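Local coordinates for protein gluconate kinase (Lactobacillus acidophilus, PDB 3LL3) that probably transfers phosphate from ATP to a sugar or sugar acid, as a carbohydrate kinase of the FGGY family, at residues 121-126 against 191-196; 353-358 against 483-488; 70-75 against 440-445. All blocks are in the same frame, centred on the assembly; numbering follows the deposited sequence.

Interaction 1 of 3, residues 121-126 against 191-196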
loop_
_atom_site.group_PDB
_atom_site.type_symbol
_atom_site.label_atom_id
_atom_site.label_comp_id
_atom_site.label_asym_id
_atom_site.label_seq_id
_atom_site.Cartn_x
_atom_site.Cartn_y
_atom_site.Cartn_z
ATOM N N TYR A 121 -16.667 28.457 -7.134
ATOM C CA TYR A 121 -16.270 27.649 -8.288
ATOM C C TYR A 121 -17.171 27.868 -9.512
ATOM O O TYR A 121 -16.693 28.079 -10.612
ATOM C CB TYR A 121 -16.212 26.159 -7.939
ATOM C CG TYR A 121 -15.774 25.349 -9.126
ATOM C CD1 TYR A 121 -14.451 25.377 -9.552
ATOM C CD2 TYR A 121 -16.683 24.582 -9.846
ATOM C CE1 TYR A 121 -14.041 24.656 -10.672
ATOM C CE2 TYR A 121 -16.290 23.851 -10.951
ATOM C CZ TYR A 121 -14.970 23.894 -11.361
ATOM O OH TYR A 121 -14.583 23.172 -12.461
ATOM N N ARG A 122 -18.477 27.763 -9.300
ATOM C CA ARG A 122 -19.429 28.016 -10.373
ATOM C C ARG A 122 -19.248 29.420 -10.956
ATOM O O ARG A 122 -19.384 29.584 -12.160
ATOM C CB ARG A 122 -20.869 27.811 -9.892
ATOM C CG ARG A 122 -21.505 26.483 -10.265
ATOM C CD ARG A 122 -22.917 26.365 -9.686
ATOM N NE ARG A 122 -22.903 25.586 -8.453
ATOM C CZ ARG A 122 -23.174 26.068 -7.248
ATOM N NH1 ARG A 122 -23.117 25.269 -6.198
ATOM N NH2 ARG A 122 -23.516 27.336 -7.091
ATOM N N LYS A 123 -18.911 30.415 -10.131
ATOM C CA LYS A 123 -18.741 31.794 -10.610
ATOM C C LYS A 123 -17.416 32.072 -11.305
ATOM O O LYS A 123 -17.365 32.862 -12.254
ATOM C CB LYS A 123 -18.866 32.801 -9.462
ATOM C CG LYS A 123 -20.289 33.172 -9.074
ATOM C CD LYS A 123 -20.285 33.903 -7.737
ATOM C CE LYS A 123 -21.692 34.264 -7.306
ATOM N NZ LYS A 123 -22.276 35.276 -8.227
ATOM N N THR A 124 -16.342 31.465 -10.812
ATOM C CA THR A 124 -15.003 31.940 -11.177
ATOM C C THR A 124 -14.062 30.863 -11.712
ATOM O O THR A 124 -12.968 31.176 -12.157
ATOM C CB THR A 124 -14.300 32.629 -9.984
ATOM O OG1 THR A 124 -13.914 31.638 -9.015
ATOM C CG2 THR A 124 -15.215 33.685 -9.323
ATOM N N GLY A 125 -14.477 29.602 -11.652
ATOM C CA GLY A 125 -13.630 28.514 -12.110
ATOM C C GLY A 125 -12.548 28.136 -11.116
ATOM O O GLY A 125 -11.672 27.329 -11.432
HETATM N N MSE A 126 -12.593 28.739 -9.931
HETATM C CA MSE A 126 -11.608 28.471 -8.888
HETATM C C MSE A 126 -11.953 27.241 -8.046
HETATM O O MSE A 126 -12.982 27.216 -7.367
HETATM C CB MSE A 126 -11.435 29.693 -7.976
HETATM C CG MSE A 126 -10.537 29.433 -6.775
HETATM SE SE MSE A 126 -8.701 28.942 -7.374
HETATM C CE MSE A 126 -8.002 28.215 -5.700
ATOM N N GLN A 191 -19.443 41.024 -8.665
ATOM C CA GLN A 191 -19.934 42.002 -7.677
ATOM C C GLN A 191 -20.403 41.379 -6.364
ATOM O O GLN A 191 -20.126 41.897 -5.277
ATOM C CB GLN A 191 -21.060 42.865 -8.236
ATOM C CG GLN A 191 -21.429 44.022 -7.274
ATOM C CD GLN A 191 -20.292 45.024 -7.133
ATOM O OE1 GLN A 191 -19.796 45.277 -6.034
ATOM N NE2 GLN A 191 -19.858 45.579 -8.253
ATOM N N GLU A 192 -21.148 40.286 -6.477
ATOM C CA GLU A 192 -21.584 39.519 -5.322
ATOM C C GLU A 192 -20.407 39.084 -4.439
ATOM O O GLU A 192 -20.454 39.214 -3.219
ATOM C CB GLU A 192 -22.391 38.311 -5.797
ATOM C CG GLU A 192 -23.084 37.549 -4.712
ATOM C CD GLU A 192 -24.014 36.462 -5.258
ATOM O OE1 GLU A 192 -24.216 36.391 -6.498
ATOM O OE2 GLU A 192 -24.550 35.690 -4.433
ATOM N N LEU A 193 -19.343 38.564 -5.050
ATOM C CA LEU A 193 -18.172 38.147 -4.273
ATOM C C LEU A 193 -17.432 39.348 -3.637
ATOM O O LEU A 193 -16.943 39.263 -2.505
ATOM C CB LEU A 193 -17.216 37.296 -5.135
ATOM C CG LEU A 193 -17.714 35.912 -5.570
ATOM C CD1 LEU A 193 -16.698 35.198 -6.461
ATOM C CD2 LEU A 193 -18.097 35.022 -4.355
ATOM N N LEU A 194 -17.343 40.460 -4.366
ATOM C CA LEU A 194 -16.740 41.673 -3.824
ATOM C C LEU A 194 -17.526 42.142 -2.589
ATOM O O LEU A 194 -16.947 42.546 -1.578
ATOM C CB LEU A 194 -16.726 42.791 -4.870
ATOM C CG LEU A 194 -15.769 42.696 -6.058
ATOM C CD1 LEU A 194 -16.045 43.827 -7.035
ATOM C CD2 LEU A 194 -14.328 42.720 -5.585
ATOM N N ASP A 195 -18.848 42.072 -2.675
ATOM C CA ASP A 195 -19.686 42.519 -1.556
ATOM C C ASP A 195 -19.476 41.667 -0.304
ATOM O O ASP A 195 -19.386 42.195 0.807
ATOM C CB ASP A 195 -21.147 42.588 -1.974
ATOM C CG ASP A 195 -21.417 43.758 -2.920
ATOM O OD1 ASP A 195 -20.563 44.667 -3.010
ATOM O OD2 ASP A 195 -22.463 43.764 -3.593
ATOM N N ILE A 196 -19.341 40.357 -0.494
ATOM C CA ILE A 196 -19.063 39.433 0.606
ATOM C C ILE A 196 -17.671 39.694 1.203
ATOM O O ILE A 196 -17.475 39.612 2.419
ATOM C CB ILE A 196 -19.183 37.968 0.148
ATOM C CG1 ILE A 196 -20.637 37.646 -0.214
ATOM C CG2 ILE A 196 -18.695 37.020 1.239
ATOM C CD1 ILE A 196 -20.788 36.415 -1.082
#
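The carboxylate of Glu192 is approached on a face by the ammonium of Lys123: NZ lies 2.8 Å from Glu192 OE1, and the N...O vector rises 56° out of the carboxylate plane. The second oxygen, OE2, accepts a hydrogen bond from Gln119 on the same helix as Lys123, so the two oxygens have separate donors. The Glu192 chain leaves its helix with CG anti to the backbone N (chi1 -171°) and runs on extended. Lys123 comes at it nearly at a right angle, straight as far as CE and bent at the last torsion, chi4 -67°, which turns NZ onto OE1.

Below this polar tip the contact is apolar. Lys123 CD rests against Leu193 CG at 3.9 Å, the two side chains lying alongside with their ends pointing opposite ways. Thr124 and Leu193 instead meet tip to tip, with CG2 of the threonine 3.6 Å from CD1 of the leucine. Thr124 OG1 turns back to its own helix, where it is hydrogen-bonded to Ile120 O, and CG2 faces Leu193. Phe116 and Ile120 also pack on Leu193, so this leucine packs against several residues of helix 116-124.

Asp190, just ahead of helix 191-197, forms a second salt bridge with Lys123. Two carboxylates thus share one ammonium, which would probably favour its protonated state, while the buried Leu193–Thr124 pair lies beneath the more exposed ionic layer. The chemistry implies a helix-helix contact with an apolar base and a charged margin.

Interaction 2 of 3, residues 353-358 against 483-488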
loop_
_atom_site.group_PDB
_atom_site.type_symbol
_atom_site.label_atom_id
_atom_site.label_comp_id
_atom_site.label_asym_id
_atom_site.label_seq_id
_atom_site.Cartn_x
_atom_site.Cartn_y
_atom_site.Cartn_z
ATOM N N ARG A 353 -2.914 10.247 1.510
ATOM C CA ARG A 353 -1.579 9.700 1.665
ATOM C C ARG A 353 -1.364 8.619 0.600
ATOM O O ARG A 353 -2.306 8.219 -0.063
ATOM C CB ARG A 353 -1.396 9.154 3.080
ATOM C CG ARG A 353 -1.283 10.260 4.132
ATOM C CD ARG A 353 -1.442 9.681 5.515
ATOM N NE ARG A 353 -0.449 10.212 6.440
ATOM C CZ ARG A 353 -0.694 11.164 7.329
ATOM N NH1 ARG A 353 -1.907 11.690 7.415
ATOM N NH2 ARG A 353 0.270 11.590 8.132
ATOM N N GLY A 354 -0.134 8.169 0.425
ATOM C CA GLY A 354 0.163 7.183 -0.607
ATOM C C GLY A 354 -0.042 5.742 -0.150
ATOM O O GLY A 354 -0.041 5.487 1.055
ATOM N N SER A 355 -0.222 4.817 -1.099
ATOM C CA SER A 355 -0.416 3.395 -0.797
ATOM C C SER A 355 0.185 2.503 -1.889
ATOM O O SER A 355 0.165 2.867 -3.070
ATOM C CB SER A 355 -1.915 3.054 -0.694
ATOM O OG SER A 355 -2.570 3.844 0.287
ATOM N N PHE A 356 0.715 1.346 -1.493
ATOM C CA PHE A 356 0.919 0.233 -2.414
ATOM C C PHE A 356 -0.183 -0.751 -2.113
ATOM O O PHE A 356 -0.269 -1.215 -0.983
ATOM C CB PHE A 356 2.252 -0.488 -2.160
ATOM C CG PHE A 356 3.468 0.245 -2.676
ATOM C CD1 PHE A 356 3.858 0.119 -4.005
ATOM C CD2 PHE A 356 4.237 1.027 -1.823
ATOM C CE1 PHE A 356 4.990 0.770 -4.484
ATOM C CE2 PHE A 356 5.372 1.697 -2.289
ATOM C CZ PHE A 356 5.742 1.586 -3.623
ATOM N N VAL A 357 -1.005 -1.109 -3.093
ATOM C CA VAL A 357 -2.033 -2.134 -2.862
ATOM C C VAL A 357 -1.986 -3.261 -3.895
ATOM O O VAL A 357 -1.964 -3.006 -5.099
ATOM C CB VAL A 357 -3.469 -1.531 -2.813
ATOM C CG1 VAL A 357 -4.523 -2.630 -2.546
ATOM C CG2 VAL A 357 -3.566 -0.436 -1.760
ATOM N N GLY A 358 -1.982 -4.509 -3.420
ATOM C CA GLY A 358 -1.967 -5.663 -4.303
ATOM C C GLY A 358 -0.705 -6.508 -4.238
ATOM O O GLY A 358 -0.371 -7.200 -5.183
ATOM N N ASN A 483 -10.851 4.602 -5.075
ATOM C CA ASN A 483 -12.199 4.730 -4.549
ATOM C C ASN A 483 -12.329 4.063 -3.184
ATOM O O ASN A 483 -12.978 4.591 -2.284
ATOM C CB ASN A 483 -13.227 4.136 -5.521
ATOM C CG ASN A 483 -13.374 4.955 -6.807
ATOM O OD1 ASN A 483 -12.924 6.106 -6.896
ATOM N ND2 ASN A 483 -14.006 4.353 -7.812
ATOM N N ALA A 484 -11.721 2.891 -3.038
ATOM C CA ALA A 484 -11.896 2.103 -1.812
ATOM C C ALA A 484 -11.313 2.839 -0.618
ATOM O O ALA A 484 -11.838 2.765 0.489
ATOM C CB ALA A 484 -11.252 0.730 -1.955
ATOM N N LEU A 485 -10.231 3.570 -0.859
ATOM C CA LEU A 485 -9.508 4.260 0.204
ATOM C C LEU A 485 -9.858 5.742 0.347
ATOM O O LEU A 485 -9.416 6.377 1.290
ATOM C CB LEU A 485 -7.991 4.105 0.006
ATOM C CG LEU A 485 -7.454 2.688 0.267
ATOM C CD1 LEU A 485 -6.030 2.567 -0.230
ATOM C CD2 LEU A 485 -7.552 2.365 1.764
ATOM N N ALA A 486 -10.629 6.289 -0.587
ATOM C CA ALA A 486 -10.888 7.736 -0.615
ATOM C C ALA A 486 -11.380 8.297 0.731
ATOM O O ALA A 486 -10.963 9.367 1.155
ATOM C CB ALA A 486 -11.862 8.091 -1.738
ATOM N N ALA A 487 -12.241 7.565 1.422
ATOM C CA ALA A 487 -12.780 8.070 2.681
ATOM C C ALA A 487 -11.948 7.692 3.916
ATOM O O ALA A 487 -12.366 7.940 5.044
ATOM C CB ALA A 487 -14.240 7.632 2.857
ATOM N N SER A 488 -10.761 7.129 3.713
ATOM C CA SER A 488 -10.008 6.590 4.845
ATOM C C SER A 488 -8.827 7.435 5.342
ATOM O O SER A 488 -8.168 7.062 6.311
ATOM C CB SER A 488 -9.555 5.150 4.541
ATOM O OG SER A 488 -10.682 4.298 4.356
#
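Van der Waals packing is the whole of the direct contact, and Leu485 carries one side of it. Its CD1 methyl lies 3.7 Å from Ser355 OG and 4.2 Å from Ser355 CB, and equally 4.2 Å from Val357 CG2. One methyl therefore touches two residues spaced two apart along the strand, as expected for neighbours on the same strand face. Val357 and Leu485 run past each other in opposite directions, and the valine offers CG2, the branch anti to its carbonyl carbon, with CG1 anti to the backbone N (chi1 -179°).

No hydrogen bond crosses between the segments. Backbone bonding instead fixes the strand: Ser355 pairs with Leu337 and Val357 with Ile335, while residues 354-357 pair antiparallel with a strand of the second subunit. Packing follows the same route, since Ser355 touches Val357 of the second subunit and Val357 touches Ser355 of that subunit. Ala484 also packs on Ser488 of the second subunit.

All three touching residues are buried. The arrangement is that of the C-terminal part of helix 465-485, laid on one face of a small antiparallel sheet that continues across a dimer interface.

Interaction 3 of 3, residues 70-75 against 440-445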
loop_
_atom_site.group_PDB
_atom_site.type_symbol
_atom_site.label_atom_id
_atom_site.label_comp_id
_atom_site.label_asym_id
_atom_site.label_seq_id
_atom_site.Cartn_x
_atom_site.Cartn_y
_atom_site.Cartn_z
ATOM N N LYS A 70 19.626 47.275 -27.896
ATOM C CA LYS A 70 18.460 47.799 -27.244
ATOM C C LYS A 70 17.544 46.682 -26.752
ATOM O O LYS A 70 17.306 45.740 -27.443
ATOM C CB LYS A 70 17.703 48.696 -28.219
ATOM C CG LYS A 70 18.295 50.058 -28.436
ATOM C CD LYS A 70 18.007 50.554 -29.824
ATOM C CE LYS A 70 17.348 51.899 -29.827
ATOM N NZ LYS A 70 17.817 52.812 -30.952
ATOM N N ILE A 71 17.034 46.833 -25.547
ATOM C CA ILE A 71 15.965 45.979 -25.063
ATOM C C ILE A 71 14.644 46.600 -25.494
ATOM O O ILE A 71 14.231 47.625 -24.960
ATOM C CB ILE A 71 16.008 45.834 -23.538
ATOM C CG1 ILE A 71 17.392 45.352 -23.082
ATOM C CG2 ILE A 71 14.921 44.884 -23.062
ATOM C CD1 ILE A 71 17.881 44.072 -23.788
ATOM N N ALA A 72 13.991 45.989 -26.474
ATOM C CA ALA A 72 12.739 46.517 -27.004
ATOM C C ALA A 72 11.569 46.303 -26.045
ATOM O O ALA A 72 10.641 47.107 -25.991
ATOM C CB ALA A 72 12.440 45.907 -28.369
ATOM N N ALA A 73 11.611 45.222 -25.272
ATOM C CA ALA A 73 10.501 44.931 -24.386
ATOM C C ALA A 73 10.910 43.940 -23.307
ATOM O O ALA A 73 11.804 43.123 -23.518
ATOM C CB ALA A 73 9.324 44.411 -25.187
ATOM N N ILE A 74 10.273 44.044 -22.142
ATOM C CA ILE A 74 10.432 43.069 -21.074
ATOM C C ILE A 74 9.039 42.518 -20.761
ATOM O O ILE A 74 8.130 43.273 -20.406
ATOM C CB ILE A 74 11.032 43.701 -19.821
ATOM C CG1 ILE A 74 12.381 44.342 -20.147
ATOM C CG2 ILE A 74 11.196 42.682 -18.710
ATOM C CD1 ILE A 74 12.906 45.199 -19.004
ATOM N N SER A 75 8.874 41.205 -20.914
ATOM C CA SER A 75 7.585 40.564 -20.714
ATOM C C SER A 75 7.633 39.598 -19.527
ATOM O O SER A 75 8.713 39.148 -19.114
ATOM C CB SER A 75 7.164 39.840 -21.995
ATOM O OG SER A 75 5.818 39.399 -21.912
ATOM N N GLN A 440 4.052 39.992 -30.194
ATOM C CA GLN A 440 2.732 40.475 -30.585
ATOM C C GLN A 440 2.576 41.980 -30.322
ATOM O O GLN A 440 2.136 42.734 -31.192
ATOM C CB GLN A 440 1.628 39.701 -29.861
ATOM C CG GLN A 440 1.414 38.278 -30.385
ATOM C CD GLN A 440 0.254 37.599 -29.692
ATOM O OE1 GLN A 440 0.206 37.541 -28.461
ATOM N NE2 GLN A 440 -0.696 37.101 -30.474
ATOM N N ALA A 441 2.934 42.422 -29.124
ATOM C CA ALA A 441 2.793 43.844 -28.778
ATOM C C ALA A 441 3.595 44.727 -29.739
ATOM O O ALA A 441 3.146 45.804 -30.128
ATOM C CB ALA A 441 3.226 44.078 -27.351
ATOM N N LEU A 442 4.773 44.248 -30.141
ATOM C CA LEU A 442 5.662 44.996 -31.031
ATOM C C LEU A 442 5.284 44.885 -32.501
ATOM O O LEU A 442 5.953 45.470 -33.349
ATOM C CB LEU A 442 7.111 44.536 -30.864
ATOM C CG LEU A 442 7.727 44.708 -29.477
ATOM C CD1 LEU A 442 9.095 44.047 -29.414
ATOM C CD2 LEU A 442 7.807 46.186 -29.097
ATOM N N GLY A 443 4.235 44.127 -32.809
ATOM C CA GLY A 443 3.799 43.965 -34.188
ATOM C C GLY A 443 4.604 42.982 -35.029
ATOM O O GLY A 443 4.402 42.899 -36.238
ATOM N N LEU A 444 5.495 42.222 -34.396
ATOM C CA LEU A 444 6.326 41.242 -35.094
ATOM C C LEU A 444 5.594 39.919 -35.374
ATOM O O LEU A 444 5.982 39.161 -36.270
ATOM C CB LEU A 444 7.603 40.974 -34.304
ATOM C CG LEU A 444 8.519 42.180 -34.101
ATOM C CD1 LEU A 444 9.600 41.848 -33.070
ATOM C CD2 LEU A 444 9.139 42.585 -35.435
ATOM N N ASN A 445 4.546 39.647 -34.601
ATOM C CA ASN A 445 3.662 38.519 -34.854
ATOM C C ASN A 445 2.244 38.968 -34.604
ATOM O O ASN A 445 2.010 39.856 -33.790
ATOM C CB ASN A 445 4.005 37.323 -33.947
ATOM C CG ASN A 445 5.309 36.656 -34.337
ATOM O OD1 ASN A 445 6.349 36.910 -33.742
ATOM N ND2 ASN A 445 5.261 35.810 -35.364
#
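The CA atoms of Ala73 and Leu442 are the nearest pair between the segments, 8.2 Å apart, where strand 70-78 passes the C-terminal end of helix 429-441. The strand belongs to the mixed sheet of the N-terminal actin-like ATPase domain, between strands 4-11 and 232-238 and parallel to both. It is irregular here: Ala72 has helix-like backbone angles (phi -74°, psi -31°), whereas Ala73 is fully extended. This local break is consistent with two consecutive residues, Ala72 and Ala73, both pointing CB toward 440-445.

The helix finishes in a Schellman motif. Gly443 takes positive phi (79°), and its N donates to Gln440 O at 3.0 Å, one of two bonds back into the last turn. The motif turns the chain away just beyond Leu442, whose side chain stays directed at the sheet.

Across the contact the side chains meet by apolar packing alone. The CD1 methyl of Leu442 does the touching. The same leucine also packs on Ile6 and Lys232, so its side chain spans three adjacent strands. Earlier in the helix, Ala438 lies against Ala73, and Ser75 OG is hydrogen-bonded to Ala434 O, so the strand also meets the helix further back, there through a hydrogen bond.

Helix 429-441 lies in the sequence range of the C-terminal FGGY domain, so the packing joins portions of the chain assigned to different family domains. CD1 of Leu442 sits 4.0 Å from Ala72 CB and 4.2 Å from Ala73 CB, straddling two methyl carbons that are themselves 4.7 Å apart.

The three contacts share no secondary-structure element and do not touch; interactions 2 and 3 lie on opposite sides of the chain's centre, with centres 50 Å apart. Interaction 1 joins two helices of the N-terminal FGGY domain and is the one with direct ionic bonding, placed over a buried apolar pair. Interactions 2 and 3 each set a leucine at or just beyond the C-terminal part of a helix against a strand, without hydrogen bonds between the segments. Their surroundings differ: interaction 2 is wholly buried and lies at the subunit interface, whereas interaction 3 is partly buried, lies within one chain and links segments from both FGGY domains.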